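Local coordinates for putative Lipoprotein (Shewanella oneidensis, PDB 3U24) that is of unknown function but binds zinc and calcium ions and may be related to metal-dependent peptidases, at residues K203-F206 / K207-D211. Residues are numbered along the deposited sequence; the frame is centred on the assembly and turned at random.
Sequences KALF and KTRFD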
ATOM      1  N   LYS A 203      14.580  14.395 -33.946  1.00 25.44           N
ATOM      2  CA  LYS A 203      14.172  15.572 -33.180  1.00 25.47           C
ATOM      3  C   LYS A 203      12.892  16.175 -33.762  1.00 25.58           C
ATOM      4  O   LYS A 203      11.976  16.522 -33.009  1.00 24.99           O
ATOM      5  CB  LYS A 203      15.307  16.601 -33.116  1.00 25.77           C
ATOM      6  CG  LYS A 203      16.424  16.112 -32.200  1.00 25.86           C
ATOM      7  CD  LYS A 203      17.612  17.070 -32.108  1.00 26.35           C
ATOM      8  CE  LYS A 203      18.805  16.375 -31.459  1.00 26.31           C
ATOM      9  NZ  LYS A 203      20.012  17.251 -31.301  1.00 26.76           N
ATOM     10  N   ALA A 204      12.827  16.275 -35.101  1.00 25.68           N
ATOM     11  CA  ALA A 204      11.693  16.910 -35.762  1.00 25.97           C
ATOM     12  C   ALA A 204      10.467  16.020 -35.606  1.00 25.54           C
ATOM     13  O   ALA A 204       9.388  16.502 -35.367  1.00 25.40           O
ATOM     14  CB  ALA A 204      12.001  17.193 -37.253  1.00 25.90           C
ATOM     15  N   LEU A 205      10.638  14.701 -35.717  1.00 25.92           N
ATOM     16  CA  LEU A 205       9.538  13.778 -35.509  1.00 25.71           C
ATOM     17  C   LEU A 205       9.005  13.900 -34.067  1.00 25.62           C
ATOM     18  O   LEU A 205       7.771  13.827 -33.804  1.00 25.01           O
ATOM     19  CB  LEU A 205      10.006  12.369 -35.741  1.00 25.90           C
ATOM     20  CG  LEU A 205       8.937  11.264 -35.598  1.00 26.09           C
ATOM     21  CD1 LEU A 205       7.722  11.533 -36.507  1.00 25.78           C
ATOM     22  CD2 LEU A 205       9.555   9.863 -35.810  1.00 25.59           C
ATOM     23  N   PHE A 206       9.939  14.062 -33.136  1.00 25.30           N
ATOM     24  CA  PHE A 206       9.588  14.180 -31.734  1.00 25.87           C
ATOM     25  C   PHE A 206       8.680  15.391 -31.552  1.00 26.80           C
ATOM     26  O   PHE A 206       7.672  15.320 -30.866  1.00 26.31           O
ATOM     27  CB  PHE A 206      10.841  14.311 -30.859  1.00 25.89           C
ATOM     28  CG  PHE A 206      10.572  14.071 -29.400  1.00 25.64           C
ATOM     29  CD1 PHE A 206       9.897  15.006 -28.642  1.00 25.19           C
ATOM     30  CD2 PHE A 206      10.974  12.898 -28.794  1.00 25.26           C
ATOM     31  CE1 PHE A 206       9.616  14.779 -27.303  1.00 24.82           C
ATOM     32  CE2 PHE A 206      10.674  12.665 -27.452  1.00 25.38           C
ATOM     33  CZ  PHE A 206      10.011  13.626 -26.704  1.00 24.57           C
ATOM     34  N   LYS A 207       9.041  16.500 -32.180  1.00 28.78           N
ATOM     35  CA  LYS A 207       8.277  17.734 -32.021  1.00 31.92           C
ATOM     36  C   LYS A 207       6.850  17.581 -32.612  1.00 31.03           C
ATOM     37  O   LYS A 207       5.844  17.934 -31.979  1.00 28.76           O
ATOM     38  CB  LYS A 207       9.024  18.914 -32.664  1.00 34.42           C
ATOM     39  CG  LYS A 207       8.382  20.276 -32.458  1.00 37.89           C
ATOM     40  CD  LYS A 207       8.050  20.605 -30.967  1.00 39.98           C
ATOM     41  CE  LYS A 207       7.429  22.005 -30.744  1.00 41.75           C
ATOM     42  NZ  LYS A 207       6.697  22.115 -29.428  1.00 42.20           N
ATOM     43  N   THR A 208       6.796  17.047 -33.828  1.00 30.56           N
ATOM     44  CA  THR A 208       5.533  16.754 -34.476  1.00 29.89           C
ATOM     45  C   THR A 208       4.689  15.867 -33.529  1.00 28.98           C
ATOM     46  O   THR A 208       3.553  16.198 -33.212  1.00 29.86           O
ATOM     47  CB  THR A 208       5.780  16.063 -35.844  1.00 30.30           C
ATOM     48  OG1 THR A 208       6.562  16.937 -36.698  1.00 31.82           O
ATOM     49  CG2 THR A 208       4.440  15.653 -36.541  1.00 29.43           C
ATOM     50  N   ARG A 209       5.232  14.756 -33.049  1.00 28.04           N
ATOM     51  CA  ARG A 209       4.423  13.887 -32.191  1.00 27.53           C
ATOM     52  C   ARG A 209       4.038  14.547 -30.882  1.00 26.49           C
ATOM     53  O   ARG A 209       2.953  14.286 -30.377  1.00 25.91           O
ATOM     54  CB  ARG A 209       5.123  12.576 -31.913  1.00 27.10           C
ATOM     55  CG  ARG A 209       5.068  11.653 -33.085  1.00 27.71           C
ATOM     56  CD  ARG A 209       5.471  10.240 -32.699  1.00 27.68           C
ATOM     57  NE  ARG A 209       5.483   9.456 -33.906  1.00 28.00           N
ATOM     58  CZ  ARG A 209       6.264   8.417 -34.135  1.00 29.29           C
ATOM     59  NH1 ARG A 209       7.130   7.966 -33.211  1.00 29.32           N
ATOM     60  NH2 ARG A 209       6.183   7.804 -35.320  1.00 29.56           N
ATOM     61  N   PHE A 210       4.897  15.416 -30.363  1.00 27.02           N
ATOM     62  CA  PHE A 210       4.663  16.059 -29.055  1.00 27.76           C
ATOM     63  C   PHE A 210       3.522  17.066 -29.163  1.00 29.21           C
ATOM     64  O   PHE A 210       2.726  17.231 -28.229  1.00 28.84           O
ATOM     65  CB  PHE A 210       5.936  16.722 -28.595  1.00 27.97           C
ATOM     66  CG  PHE A 210       5.835  17.490 -27.299  1.00 28.28           C
ATOM     67  CD1 PHE A 210       5.351  18.767 -27.269  1.00 28.63           C
ATOM     68  CD2 PHE A 210       6.348  16.957 -26.119  1.00 28.39           C
ATOM     69  CE1 PHE A 210       5.300  19.487 -26.072  1.00 29.12           C
ATOM     70  CE2 PHE A 210       6.317  17.678 -24.929  1.00 28.24           C
ATOM     71  CZ  PHE A 210       5.780  18.948 -24.909  1.00 28.49           C
ATOM     72  N   ASP A 211       3.454  17.761 -30.292  1.00 30.39           N
ATOM     73  CA  ASP A 211       2.391  18.715 -30.503  1.00 31.01           C
ATOM     74  C   ASP A 211       1.084  17.936 -30.692  1.00 29.64           C
ATOM     75  O   ASP A 211       0.051  18.282 -30.129  1.00 28.23           O
ATOM     76  CB  ASP A 211       2.640  19.549 -31.756  1.00 33.46           C
ATOM     77  CG  ASP A 211       3.827  20.495 -31.633  1.00 35.86           C
ATOM     78  OD1 ASP A 211       4.281  20.842 -30.506  1.00 35.33           O
ATOM     79  OD2 ASP A 211       4.298  20.900 -32.729  1.00 38.92           O
TER
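Leu205 and Arg209 meet one turn apart on the amphipathic helix 200-234, near its start, where i to i+4 pairs run along both the buried and the solvent side. The Arg209 guanidinium lies against the isobutyl end of Leu205: CD2 of Leu205 sits over one face of the group, off-centre, 4.0 Å from CZ of Arg209. Arginine suits this place because its flat, charged end can rest a face on a methyl while its N-H groups work elsewhere; NH1 bonds to the carbonyl of Leu146, and NH2 makes a long, weak ion pair with Glu150. With CG beside its own backbone N (chi1 -76°) and the chain then extended to NE, Arg209 runs back toward Leu205. An alanine here would probably take away the flat group lying on Leu205 CD2 and leave the Leu146 carbonyl without this donor.

On the buried side, Phe206 and Phe210 are also one turn apart, but their rings meet obliquely, CE1 of Phe206 lying 4.1 Å from CD2 of Phe210. Both have CG anti to the backbone N, which sends the rings off the same side of the helix. Both rings also pack on Met149; Val193 touches the first and Leu190 the second, so these large apolar residues join the helix to helix 187-195.

Polar residues suit the exposed side. Thr208 N bonds to Ala204 O, and its OG1 lies 3.2 Å from the same oxygen. Lys207 bends at chi2 (52°), which carries its ammonium along the helix to Asp211: NZ of Lys207 forms a salt bridge with Asp211, meeting the syn lone pair of OD1 at 2.9 Å.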